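Local coordinates for protein ORF10 (Moritella marina, PDB 6RIW) that forms the ketosynthase–chain length factor didomain of a polyunsaturated fatty acid synthase, where it probably elongates acyl chains bound to acyl carrier protein, at residues A5-A10 against T102-W107; A46-N51 against L597-E602; D56-V61 against G234-Q239; M218-V223 against M266-Q271; S774-I779 against E814-P819. One frame throughout, in Å; residues are numbered along the deposited sequence.

In the fold
Five contacts illustrate how the chemistry of packing follows its place in a thiolase-like didomain. Interactions 1 and 4 are buried, share the sheet of the first ketosynthase-like half, and meet where strand 4-12 pairs with strand 259-270: interaction 4 is a backbone ladder, interaction 1 a helix end fitted against a bulge. Interactions 2 and 3 use one long loop, bonded to itself between residues 46-51 and 56-61. Interaction 2 joins the two halves at the surface through charge and hydroxyls, whereas the partly buried interaction 3 sets the loop on a helix end. Interaction 5, far off in the second half, is buried helix packing carried by apolar side chains.

Interaction 1 of 5, residues A5-A10 against T102-W107; sequences AVVGIA and TDAGYW
Asp103 holds CG anti to its backbone N (chi1 -172°), which sends the carboxylate from the last turn of helix 88-104 to a classic beta bulge in strand 4-12. There Val7 and Gly8 both face Val267 of the adjoining strand in this thiolase-like core. Just past the bulge, Ile9 N donates to Asp103 OD2 at 3.1 Å with an N-H...O angle of 156°, reaching the oxygen on its anti side and 16° out of the carboxylate plane. The same oxygen is also bonded to Tyr282 OH, so two donors grip it and fix the turn of the carboxylate. Ala104 CB packs 4.0 Å from Val7 CG2 and also lies 3.3 Å from Val7 O. Gly8 suits the close approach of helix and strand, since any side chain there would collide with Ala104 CB. The helix stops immediately afterwards in a Schellman motif, with Gly105 at positive phi and Tyr106 N bonded back to Leu101 O. Beside the bulge a water lies within hydrogen-bonding distance of both carbonyls, 2.9 Å from Val7 O and 3.1 Å from Ala104 O.

Interaction 2 of 5, residues A46-N51 against L597-E602; sequences AKYTAN and LTTQIE
The ring of Tyr48 meets Thr598 and Thr599 obliquely, its CE2 3.7 Å from Thr598 CB and its CE1 3.5 Å from Thr599 CG2. This is a contact between halves of the didomain: a 3-10 turn of the first ketosynthase-like half touches the first turn of helix 597-608 in the second, probably the chain length factor. Tyr48 and Thr598 approach tip to tip, while Tyr48 and Thr599 cross obliquely. The phenol ends in a short hydrogen bond, Tyr48 OH to Thr599 OG1 at 2.6 Å, in which either hydroxyl could be the donor. Thr599 can present OG1 to the phenol because that oxygen lies between its own backbone N and carbonyl carbon (chi1 50°), with CG2 beside the ring. Thr598 OG1 is engaged with Lys625 instead. An alanine in place of Tyr48 would probably open a gap beside Thr598 CB and Thr599 CG2 and leave Thr599 OG1 without its phenol partner.

One turn further along the helix, the contact becomes ionic. Lys47 lays CB 3.7 Å from Thr599 CG2, then bends at chi2 (-85°), which puts CD 3.5 Å from Glu602 OE1. The two charged side chains cross at about a right angle, and Glu602 OE2 has a further, long and weak ion pair with Arg617. The salt bridge is slightly lopsided: Lys47 NZ comes to the syn side of Glu602 OE1 at 3.1 Å, 21° out of the carboxylate plane, and makes a weaker bond to OE2 at 3.2 Å.

Interaction 3 of 5, residues D56-V61 against G234-Q239; sequences DKFYCV and GFSIFQ
A helix C-terminus of the Schellman type receives the loop here: Phe58 and Tyr59 rest on Ser236 and Gln239, where helix 228-237 runs out and Gln239 takes up positive phi. Ser236 is the centre of the contact. Its OG, set beside its own backbone N (chi1 -63°), has its stronger partner in Asn232 O, one turn back in the helix. It nevertheless faces the loop closely enough to lie 3.0 Å from Phe58 CB and to accept a weak hydrogen bond from Tyr59 N at 3.4 Å. One hydroxyl thus links its own helix to the backbone of the loop, while the Phe58 ring turns away from the end of the helix.

Tyr59 reaches further along. Its CG falls between the backbone N and the carbonyl carbon (chi1 67°), the crowded position, and the ring extends past Ser236 to the end of the helix. Ser236 O lies in the ring plane at its edge, 3.7 Å from Tyr59 CE2, while the same carbonyl accepts from Gln239 N at 3.0 Å. Beyond it, the phenol passes close to the capping residue, with Tyr59 OH 3.3 Å from Gln239 C, and makes its hydrogen bond to Tyr241 O just downstream. The loop itself is steadied by backbone bonds from Phe58 to Tyr48 and Ala50. A tyrosine set edge-on to the last turn, its hydroxyl bonded to the chain that leaves it, accompanies a helix C-terminus closed by a Schellman motif.

Interaction 4 of 5, residues M218-V223 against M266-Q271; sequences MLAGAV and MVLKRQ
Strands 218-223 and 266-270 run antiparallel, their directions 140° apart, and are stitched by four backbone hydrogen bonds in two pairs, Met218 N to Leu268 O at 3.0 Å with Leu268 N to Met218 O at 2.8 Å, and Ala220 N to Met266 O at 2.9 Å with Met266 N to Ala220 O at 2.8 Å. Between these pairs the side chains of Leu219 and Val267, a non-hydrogen-bonded pair, lie side by side and point the same way. Leu219 sets CG beside its backbone N (chi1 -74°), and its CD2 touches Val267 CG2 at 3.6 Å. Both residues are on the face turned to helix 88-104.

This ladder belongs to the core of the thiolase-like fold, in which the sheet is packed between helices. The other face carries Met218, Ala220, Met266 and Leu268. There Ala220 CB meets Leu268 CD1 more loosely, at 4.3 Å, and helix 198-211 closes over Met218, Ala220 and Leu268. On the same face Leu268 CB lies 3.7 Å from Met218 O, the oxygen that its own backbone N meets nearly along the C=O axis. Strand 4-12 lies on the far side of strand 259-270 from this ladder, and its Val6 touches both Met266 and Leu268. The side chain of Leu268 is about 12 Å from the bound magnesium ion, whose site is formed by Met1 and Lys286.

Interaction 5 of 5, residues S774-I779 against E814-P819; sequences SNAKAI and EKTALP
Ile779 crosses both Glu814 and Leu818 at about a right angle, its branches spread over one side of helix 808-821. Two helices, 776-790 and 808-821, pack here through small and branched apolar groups; both belong to the second ketosynthase-like half, which has the thiolase-like fold. With CG2 of Ile779 anti to the backbone N and CG1 beside it (chi1 -65°), CG2 rests 3.5 Å from Ala817 CB and 4.0 Å from Leu818 CD2; CD1, carried anti by chi2, reaches Glu814 CG at 3.9 Å. The side chain of Glu814 meets Ile779 through its CG methylene; its carboxylate is bonded to His803 N, Ala804 N and Asn869 ND2. An alanine in place of Ile779 would probably leave Leu818 CD2 and Glu814 CG without their partner and Ala817 CB with CB alone against it. One turn earlier, Ala776 brings its small side chain up to the partner helix, CB 3.7 Å from Thr816 CG2 and 4.0 Å from Ala817 CB. Its helix begins just before, at the N-cap Asn775, whose OD1 accepts from Ala778 N at 2.9 Å with an N-H...O angle of 162°.

Interaction 1 of 5, residues A5-A10 against T102-W107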
# COMPACT_ATOMS: atom_id res chain seq x y z
N ALA A 5 -2.14 11.59 23.76
CA ALA A 5 -1.86 10.52 24.72
C ALA A 5 -1.98 9.17 24.02
O ALA A 5 -2.96 8.94 23.29
CB ALA A 5 -2.81 10.57 25.90
N VAL A 6 -0.99 8.31 24.22
CA VAL A 6 -1.09 6.90 23.87
C VAL A 6 -1.75 6.16 25.03
O VAL A 6 -1.20 6.10 26.14
CB VAL A 6 0.29 6.30 23.58
CG1 VAL A 6 0.15 4.84 23.08
CG2 VAL A 6 1.04 7.18 22.59
N VAL A 7 -2.94 5.60 24.79
CA VAL A 7 -3.73 5.01 25.87
C VAL A 7 -3.89 3.51 25.72
O VAL A 7 -4.53 2.87 26.58
CB VAL A 7 -5.09 5.69 26.02
CG1 VAL A 7 -4.89 7.19 26.25
CG2 VAL A 7 -5.98 5.46 24.76
N GLY A 8 -3.32 2.90 24.68
CA GLY A 8 -3.39 1.47 24.51
C GLY A 8 -2.34 1.03 23.52
O GLY A 8 -2.05 1.77 22.58
N ILE A 9 -1.73 -0.14 23.73
CA ILE A 9 -0.66 -0.63 22.87
C ILE A 9 -0.81 -2.13 22.70
O ILE A 9 -1.20 -2.83 23.65
CB ILE A 9 0.75 -0.33 23.44
CG1 ILE A 9 0.91 1.15 23.79
CG2 ILE A 9 1.85 -0.78 22.47
CD1 ILE A 9 2.33 1.54 24.17
N ALA A 10 -0.50 -2.63 21.50
CA ALA A 10 -0.45 -4.07 21.30
C ALA A 10 0.61 -4.40 20.25
O ALA A 10 0.94 -3.57 19.39
CB ALA A 10 -1.81 -4.63 20.89
N THR A 102 -8.67 -3.44 23.86
CA THR A 102 -8.93 -4.02 25.17
C THR A 102 -7.96 -3.46 26.21
O THR A 102 -8.35 -3.18 27.35
CB THR A 102 -8.82 -5.55 25.08
OG1 THR A 102 -9.81 -6.01 24.15
CG2 THR A 102 -9.11 -6.18 26.45
N ASP A 103 -6.70 -3.25 25.82
CA ASP A 103 -5.73 -2.60 26.69
C ASP A 103 -6.20 -1.21 27.09
O ASP A 103 -6.08 -0.81 28.26
CB ASP A 103 -4.37 -2.51 26.00
CG ASP A 103 -3.29 -2.02 26.92
OD1 ASP A 103 -3.20 -2.54 28.04
OD2 ASP A 103 -2.51 -1.12 26.54
N ALA A 104 -6.73 -0.44 26.14
CA ALA A 104 -7.17 0.91 26.45
C ALA A 104 -8.50 0.94 27.19
O ALA A 104 -8.84 1.98 27.77
CB ALA A 104 -7.28 1.75 25.18
N GLY A 105 -9.25 -0.15 27.17
CA GLY A 105 -10.52 -0.22 27.85
C GLY A 105 -11.70 0.21 27.02
O GLY A 105 -12.72 0.62 27.57
N TYR A 106 -11.59 0.11 25.68
CA TYR A 106 -12.64 0.60 24.79
C TYR A 106 -13.15 -0.47 23.83
O TYR A 106 -13.94 -0.14 22.94
CB TYR A 106 -12.15 1.83 24.01
CG TYR A 106 -12.04 3.04 24.90
CD1 TYR A 106 -13.17 3.79 25.22
CD2 TYR A 106 -10.83 3.41 25.47
CE1 TYR A 106 -13.09 4.89 26.07
CE2 TYR A 106 -10.73 4.51 26.32
CZ TYR A 106 -11.87 5.24 26.62
OH TYR A 106 -11.79 6.33 27.47
N TRP A 107 -12.75 -1.72 24.00
CA TRP A 107 -13.32 -2.78 23.16
C TRP A 107 -14.83 -2.83 23.34
O TRP A 107 -15.33 -2.97 24.46
CB TRP A 107 -12.70 -4.12 23.51
CG TRP A 107 -13.16 -5.22 22.58
CD1 TRP A 107 -14.00 -6.26 22.88
CD2 TRP A 107 -12.84 -5.34 21.19
NE1 TRP A 107 -14.20 -7.03 21.75
CE2 TRP A 107 -13.51 -6.48 20.70
CE3 TRP A 107 -12.05 -4.59 20.30
CZ2 TRP A 107 -13.40 -6.91 19.37
CZ3 TRP A 107 -11.94 -5.02 18.97
CH2 TRP A 107 -12.62 -6.17 18.53
O HOH W 1 -6.36 3.49 28.80

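Interaction 2 of 5, residues A46-N51 against L597-E602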
# COMPACT_ATOMS: atom_id res chain seq x y z
N ALA A 46 15.71 -24.54 1.14
CA ALA A 46 17.02 -24.93 0.61
C ALA A 46 17.02 -25.03 -0.91
O ALA A 46 18.04 -24.77 -1.54
CB ALA A 46 17.47 -26.25 1.23
N LYS A 47 15.88 -25.41 -1.51
CA LYS A 47 15.79 -25.48 -2.97
C LYS A 47 15.89 -24.11 -3.64
O LYS A 47 16.08 -24.04 -4.86
CB LYS A 47 14.46 -26.13 -3.39
CG LYS A 47 14.35 -27.60 -3.03
CD LYS A 47 14.99 -28.46 -4.11
CE LYS A 47 15.04 -29.94 -3.70
NZ LYS A 47 15.83 -30.73 -4.68
N TYR A 48 15.72 -23.03 -2.88
CA TYR A 48 15.75 -21.68 -3.43
C TYR A 48 16.93 -20.88 -2.90
O TYR A 48 17.00 -19.67 -3.15
CB TYR A 48 14.42 -20.97 -3.14
CG TYR A 48 13.30 -21.55 -3.96
CD1 TYR A 48 12.59 -22.65 -3.51
CD2 TYR A 48 13.00 -21.05 -5.23
CE1 TYR A 48 11.57 -23.22 -4.27
CE2 TYR A 48 11.99 -21.62 -6.02
CZ TYR A 48 11.28 -22.70 -5.53
OH TYR A 48 10.26 -23.27 -6.26
N THR A 49 17.84 -21.52 -2.17
CA THR A 49 18.98 -20.85 -1.54
C THR A 49 20.24 -21.11 -2.36
O THR A 49 20.53 -22.26 -2.72
CB THR A 49 19.18 -21.35 -0.10
OG1 THR A 49 17.98 -21.14 0.67
CG2 THR A 49 20.34 -20.61 0.58
N ALA A 50 20.97 -20.05 -2.67
CA ALA A 50 22.27 -20.18 -3.33
C ALA A 50 23.18 -19.03 -2.90
O ALA A 50 23.06 -18.53 -1.78
CB ALA A 50 22.09 -20.22 -4.84
N ASN A 51 24.06 -18.58 -3.79
CA ASN A 51 24.94 -17.46 -3.50
C ASN A 51 24.38 -16.16 -4.07
O ASN A 51 23.49 -16.14 -4.94
CB ASN A 51 26.34 -17.71 -4.07
CG ASN A 51 26.92 -19.05 -3.64
OD1 ASN A 51 27.11 -19.95 -4.46
ND2 ASN A 51 27.19 -19.18 -2.35
N LEU A 597 8.53 -22.28 -10.50
CA LEU A 597 8.65 -23.39 -11.44
C LEU A 597 9.91 -24.22 -11.19
O LEU A 597 9.97 -25.35 -11.65
CB LEU A 597 8.61 -22.89 -12.88
CG LEU A 597 7.23 -22.34 -13.30
CD1 LEU A 597 7.32 -21.66 -14.68
CD2 LEU A 597 6.23 -23.45 -13.34
N THR A 598 10.90 -23.67 -10.48
CA THR A 598 12.07 -24.44 -10.01
C THR A 598 11.67 -25.78 -9.39
O THR A 598 12.15 -26.84 -9.80
CB THR A 598 12.86 -23.61 -8.98
OG1 THR A 598 13.48 -22.51 -9.64
CG2 THR A 598 13.94 -24.47 -8.32
N THR A 599 10.83 -25.74 -8.37
CA THR A 599 10.45 -26.99 -7.74
C THR A 599 9.25 -27.62 -8.40
O THR A 599 9.10 -28.85 -8.35
CB THR A 599 10.18 -26.78 -6.24
OG1 THR A 599 9.29 -25.68 -6.06
CG2 THR A 599 11.49 -26.51 -5.50
N GLN A 600 8.39 -26.83 -9.04
CA GLN A 600 7.26 -27.43 -9.75
C GLN A 600 7.73 -28.34 -10.88
O GLN A 600 7.20 -29.45 -11.04
CB GLN A 600 6.34 -26.35 -10.31
CG GLN A 600 5.54 -25.67 -9.24
CD GLN A 600 4.80 -24.51 -9.80
OE1 GLN A 600 5.30 -23.38 -9.75
NE2 GLN A 600 3.61 -24.77 -10.38
N ILE A 601 8.72 -27.90 -11.66
CA ILE A 601 9.19 -28.73 -12.78
C ILE A 601 10.00 -29.91 -12.25
O ILE A 601 9.87 -31.04 -12.74
CB ILE A 601 10.00 -27.90 -13.78
CG1 ILE A 601 9.16 -26.77 -14.39
CG2 ILE A 601 10.56 -28.80 -14.88
CD1 ILE A 601 8.18 -27.24 -15.41
N GLU A 602 10.85 -29.67 -11.25
CA GLU A 602 11.60 -30.79 -10.67
C GLU A 602 10.66 -31.87 -10.16
O GLU A 602 10.83 -33.06 -10.46
CB GLU A 602 12.52 -30.30 -9.55
CG GLU A 602 13.34 -31.42 -8.93
CD GLU A 602 14.26 -30.95 -7.81
OE1 GLU A 602 13.84 -30.13 -6.96
OE2 GLU A 602 15.42 -31.42 -7.77

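Interaction 3 of 5, residues D56-V61 against G234-Q239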
# COMPACT_ATOMS: atom_id res chain seq x y z
N ASP A 56 16.94 -16.25 -9.51
CA ASP A 56 15.80 -16.94 -8.89
C ASP A 56 16.19 -17.64 -7.59
O ASP A 56 15.58 -18.64 -7.22
CB ASP A 56 15.13 -17.94 -9.85
CG ASP A 56 14.72 -17.32 -11.20
OD1 ASP A 56 14.24 -16.17 -11.24
OD2 ASP A 56 14.89 -17.99 -12.23
N LYS A 57 17.19 -17.10 -6.88
CA LYS A 57 17.65 -17.64 -5.61
C LYS A 57 17.79 -16.52 -4.59
O LYS A 57 18.11 -15.38 -4.94
CB LYS A 57 19.01 -18.36 -5.76
CG LYS A 57 19.05 -19.43 -6.81
CD LYS A 57 18.35 -20.68 -6.32
CE LYS A 57 18.59 -21.83 -7.30
NZ LYS A 57 17.68 -22.97 -7.05
N PHE A 58 17.56 -16.83 -3.31
CA PHE A 58 17.99 -15.91 -2.27
C PHE A 58 19.24 -16.46 -1.59
O PHE A 58 19.52 -17.66 -1.66
CB PHE A 58 16.88 -15.59 -1.25
CG PHE A 58 15.95 -16.73 -0.92
CD1 PHE A 58 16.42 -17.87 -0.31
CD2 PHE A 58 14.59 -16.60 -1.15
CE1 PHE A 58 15.54 -18.90 0.03
CE2 PHE A 58 13.71 -17.61 -0.81
CZ PHE A 58 14.18 -18.77 -0.22
N TYR A 59 20.05 -15.58 -1.00
CA TYR A 59 21.29 -16.03 -0.38
C TYR A 59 21.27 -15.87 1.13
O TYR A 59 22.31 -16.00 1.78
CB TYR A 59 22.51 -15.32 -0.98
CG TYR A 59 22.63 -13.82 -0.73
CD1 TYR A 59 23.41 -13.33 0.31
CD2 TYR A 59 22.01 -12.91 -1.57
CE1 TYR A 59 23.54 -11.97 0.52
CE2 TYR A 59 22.14 -11.55 -1.38
CZ TYR A 59 22.89 -11.08 -0.33
OH TYR A 59 23.01 -9.72 -0.14
N CYS A 60 20.10 -15.60 1.71
CA CYS A 60 19.95 -15.50 3.16
C CYS A 60 18.53 -15.93 3.52
O CYS A 60 17.58 -15.52 2.84
CB CYS A 60 20.23 -14.06 3.62
SG CYS A 60 19.98 -13.75 5.40
N VAL A 61 18.39 -16.76 4.55
CA VAL A 61 17.06 -17.17 5.03
C VAL A 61 16.77 -16.66 6.44
O VAL A 61 15.69 -16.94 6.98
CB VAL A 61 16.87 -18.70 4.97
CG1 VAL A 61 16.91 -19.19 3.53
CG2 VAL A 61 17.91 -19.41 5.82
N GLY A 234 13.51 -10.10 -3.16
CA GLY A 234 13.79 -8.68 -3.34
C GLY A 234 15.06 -8.25 -2.64
O GLY A 234 15.93 -7.61 -3.24
N PHE A 235 15.19 -8.57 -1.36
CA PHE A 235 16.40 -8.15 -0.66
C PHE A 235 17.64 -8.88 -1.19
O PHE A 235 18.75 -8.35 -1.08
CB PHE A 235 16.24 -8.36 0.85
CG PHE A 235 15.39 -7.30 1.51
CD1 PHE A 235 15.71 -5.95 1.36
CD2 PHE A 235 14.26 -7.64 2.23
CE1 PHE A 235 14.92 -4.96 1.94
CE2 PHE A 235 13.47 -6.66 2.82
CZ PHE A 235 13.80 -5.32 2.67
N SER A 236 17.46 -10.05 -1.79
CA SER A 236 18.60 -10.69 -2.45
C SER A 236 19.01 -9.93 -3.71
O SER A 236 20.21 -9.72 -3.93
CB SER A 236 18.28 -12.15 -2.77
OG SER A 236 18.07 -12.85 -1.56
N ILE A 237 18.05 -9.48 -4.54
CA ILE A 237 18.46 -8.76 -5.75
C ILE A 237 18.98 -7.37 -5.40
O ILE A 237 19.86 -6.83 -6.09
CB ILE A 237 17.32 -8.69 -6.79
CG1 ILE A 237 17.84 -8.16 -8.13
CG2 ILE A 237 16.20 -7.82 -6.35
CD1 ILE A 237 18.73 -9.17 -8.88
N PHE A 238 18.49 -6.77 -4.31
CA PHE A 238 19.06 -5.53 -3.80
C PHE A 238 20.43 -5.73 -3.15
O PHE A 238 21.07 -4.73 -2.81
CB PHE A 238 18.12 -4.91 -2.76
CG PHE A 238 16.77 -4.47 -3.32
CD1 PHE A 238 16.59 -4.29 -4.69
CD2 PHE A 238 15.71 -4.23 -2.47
CE1 PHE A 238 15.36 -3.87 -5.20
CE2 PHE A 238 14.48 -3.82 -2.97
CZ PHE A 238 14.30 -3.65 -4.34
N GLN A 239 20.87 -6.98 -2.96
CA GLN A 239 22.10 -7.29 -2.22
C GLN A 239 22.10 -6.66 -0.82
O GLN A 239 23.12 -6.15 -0.33
CB GLN A 239 23.34 -6.86 -3.00
CG GLN A 239 23.56 -7.58 -4.32
CD GLN A 239 24.77 -7.03 -5.05
OE1 GLN A 239 25.81 -6.75 -4.44
NE2 GLN A 239 24.64 -6.85 -6.36

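Interaction 4 of 5, residues M218-V223 against M266-Q271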
# COMPACT_ATOMS: atom_id res chain seq x y z
N MET A 218 -8.20 7.49 17.75
CA MET A 218 -7.64 6.89 16.55
C MET A 218 -6.85 5.64 16.90
O MET A 218 -6.09 5.62 17.88
CB MET A 218 -6.72 7.86 15.79
CG MET A 218 -7.44 8.98 15.05
SD MET A 218 -8.52 8.42 13.72
CE MET A 218 -7.31 7.75 12.54
N LEU A 219 -7.00 4.60 16.08
CA LEU A 219 -6.06 3.48 16.03
C LEU A 219 -4.99 3.79 14.99
O LEU A 219 -5.30 4.25 13.88
CB LEU A 219 -6.77 2.18 15.67
CG LEU A 219 -7.65 1.50 16.72
CD1 LEU A 219 -8.35 0.30 16.10
CD2 LEU A 219 -6.83 1.04 17.89
N ALA A 220 -3.73 3.58 15.35
CA ALA A 220 -2.65 3.76 14.39
C ALA A 220 -1.68 2.60 14.55
O ALA A 220 -1.26 2.27 15.66
CB ALA A 220 -1.92 5.09 14.58
N GLY A 221 -1.31 2.00 13.44
CA GLY A 221 -0.48 0.82 13.51
C GLY A 221 -0.02 0.42 12.13
O GLY A 221 -0.14 1.20 11.18
N ALA A 222 0.49 -0.81 12.04
CA ALA A 222 1.01 -1.31 10.77
C ALA A 222 1.11 -2.83 10.83
O ALA A 222 1.12 -3.43 11.90
CB ALA A 222 2.37 -0.71 10.43
N VAL A 223 1.21 -3.42 9.65
CA VAL A 223 1.32 -4.87 9.49
C VAL A 223 2.27 -5.11 8.33
O VAL A 223 2.30 -4.33 7.36
CB VAL A 223 -0.06 -5.54 9.27
CG1 VAL A 223 -0.73 -4.99 8.01
CG2 VAL A 223 0.08 -7.06 9.17
N MET A 266 -1.55 1.06 18.19
CA MET A 266 -1.66 1.96 19.33
C MET A 266 -3.00 2.68 19.28
O MET A 266 -3.55 2.94 18.21
CB MET A 266 -0.55 2.98 19.32
CG MET A 266 0.78 2.49 19.86
SD MET A 266 2.09 3.51 19.13
CE MET A 266 1.19 5.04 18.95
N VAL A 267 -3.52 3.03 20.47
CA VAL A 267 -4.76 3.79 20.61
C VAL A 267 -4.40 5.20 21.07
O VAL A 267 -3.71 5.36 22.08
CB VAL A 267 -5.74 3.14 21.61
CG1 VAL A 267 -7.05 3.91 21.62
CG2 VAL A 267 -5.95 1.68 21.29
N LEU A 268 -4.86 6.22 20.33
CA LEU A 268 -4.50 7.61 20.55
C LEU A 268 -5.72 8.47 20.88
O LEU A 268 -6.77 8.34 20.25
CB LEU A 268 -3.82 8.22 19.32
CG LEU A 268 -2.65 7.45 18.71
CD1 LEU A 268 -2.09 8.19 17.51
CD2 LEU A 268 -1.57 7.25 19.77
N LYS A 269 -5.55 9.39 21.84
CA LYS A 269 -6.57 10.39 22.14
C LYS A 269 -5.88 11.71 22.43
O LYS A 269 -4.71 11.75 22.81
CB LYS A 269 -7.44 9.98 23.35
CG LYS A 269 -8.42 8.82 23.07
CD LYS A 269 -9.03 8.28 24.37
CE LYS A 269 -9.98 9.29 25.03
NZ LYS A 269 -10.90 8.62 26.02
N ARG A 270 -6.60 12.82 22.21
CA ARG A 270 -6.11 14.10 22.70
C ARG A 270 -5.94 14.01 24.21
O ARG A 270 -6.75 13.40 24.91
CB ARG A 270 -7.09 15.23 22.31
CG ARG A 270 -7.19 15.46 20.79
CD ARG A 270 -8.24 16.51 20.39
NE ARG A 270 -9.57 16.09 20.79
CZ ARG A 270 -10.44 15.47 20.00
NH1 ARG A 270 -11.62 15.08 20.48
NH2 ARG A 270 -10.13 15.20 18.74
N GLN A 271 -4.85 14.59 24.72
CA GLN A 271 -4.54 14.43 26.15
C GLN A 271 -5.67 14.95 27.03
O GLN A 271 -5.98 14.34 28.06
CB GLN A 271 -3.24 15.15 26.50
CG GLN A 271 -2.73 14.80 27.91
CD GLN A 271 -1.77 15.84 28.44
OE1 GLN A 271 -1.62 16.91 27.85
NE2 GLN A 271 -1.11 15.53 29.55

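Interaction 5 of 5, residues S774-I779 against E814-P819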
# COMPACT_ATOMS: atom_id res chain seq x y z
N SER A 774 -22.82 0.53 3.18
CA SER A 774 -22.96 0.53 1.73
C SER A 774 -24.40 0.62 1.25
O SER A 774 -24.63 0.54 0.03
CB SER A 774 -22.34 -0.75 1.13
OG SER A 774 -20.93 -0.79 1.33
N ASN A 775 -25.37 0.77 2.14
CA ASN A 775 -26.77 0.74 1.71
C ASN A 775 -27.28 2.15 1.43
O ASN A 775 -26.56 3.14 1.52
CB ASN A 775 -27.64 0.02 2.74
CG ASN A 775 -27.57 0.66 4.11
OD1 ASN A 775 -27.04 1.75 4.28
ND2 ASN A 775 -28.11 -0.03 5.11
N ALA A 776 -28.56 2.23 1.03
CA ALA A 776 -29.15 3.52 0.70
C ALA A 776 -29.11 4.48 1.88
O ALA A 776 -28.95 5.69 1.70
CB ALA A 776 -30.60 3.33 0.23
N LYS A 777 -29.27 3.96 3.09
CA LYS A 777 -29.24 4.80 4.28
C LYS A 777 -27.87 5.45 4.44
O LYS A 777 -27.77 6.65 4.71
CB LYS A 777 -29.58 3.97 5.51
CG LYS A 777 -29.62 4.75 6.81
CD LYS A 777 -30.84 5.69 6.82
CE LYS A 777 -31.00 6.37 8.19
NZ LYS A 777 -31.49 7.77 8.08
N ALA A 778 -26.80 4.66 4.26
CA ALA A 778 -25.44 5.20 4.34
C ALA A 778 -25.22 6.28 3.29
O ALA A 778 -24.58 7.29 3.58
CB ALA A 778 -24.41 4.07 4.17
N ILE A 779 -25.76 6.09 2.08
CA ILE A 779 -25.65 7.12 1.05
C ILE A 779 -26.30 8.42 1.51
O ILE A 779 -25.72 9.52 1.37
CB ILE A 779 -26.26 6.62 -0.27
CG1 ILE A 779 -25.44 5.44 -0.80
CG2 ILE A 779 -26.29 7.73 -1.28
CD1 ILE A 779 -26.02 4.79 -2.04
N GLU A 814 -27.90 2.80 -4.92
CA GLU A 814 -27.91 4.13 -5.51
C GLU A 814 -29.23 4.45 -6.20
O GLU A 814 -29.67 5.61 -6.19
CB GLU A 814 -26.76 4.29 -6.51
CG GLU A 814 -25.37 4.35 -5.85
CD GLU A 814 -24.30 4.77 -6.86
OE1 GLU A 814 -24.15 4.05 -7.88
OE2 GLU A 814 -23.61 5.80 -6.63
N LYS A 815 -29.88 3.44 -6.81
CA LYS A 815 -31.18 3.68 -7.44
C LYS A 815 -32.22 4.10 -6.41
O LYS A 815 -33.17 4.82 -6.73
CB LYS A 815 -31.67 2.42 -8.16
CG LYS A 815 -31.24 2.31 -9.59
CD LYS A 815 -31.71 0.96 -10.18
CE LYS A 815 -33.20 0.76 -9.94
NZ LYS A 815 -33.64 -0.63 -10.31
N THR A 816 -32.06 3.65 -5.17
CA THR A 816 -32.96 4.05 -4.10
C THR A 816 -32.61 5.45 -3.60
O THR A 816 -33.46 6.34 -3.58
CB THR A 816 -32.91 2.99 -2.98
OG1 THR A 816 -33.40 1.74 -3.48
CG2 THR A 816 -33.72 3.40 -1.75
N ALA A 817 -31.33 5.67 -3.27
CA ALA A 817 -30.95 6.88 -2.53
C ALA A 817 -30.84 8.13 -3.42
O ALA A 817 -31.27 9.22 -3.01
CB ALA A 817 -29.62 6.64 -1.81
N LEU A 818 -30.23 8.01 -4.62
CA LEU A 818 -29.88 9.22 -5.36
C LEU A 818 -31.11 9.95 -5.91
O LEU A 818 -31.16 11.18 -5.80
CB LEU A 818 -28.88 8.90 -6.47
CG LEU A 818 -27.53 8.37 -5.96
CD1 LEU A 818 -26.58 8.15 -7.12
CD2 LEU A 818 -26.91 9.31 -4.93
N PRO A 819 -32.08 9.28 -6.53
CA PRO A 819 -33.28 10.02 -6.99
C PRO A 819 -34.09 10.58 -5.84
O PRO A 819 -34.75 11.61 -6.01
CB PRO A 819 -34.07 8.97 -7.80
CG PRO A 819 -33.06 7.89 -8.15
CD PRO A 819 -32.11 7.87 -6.97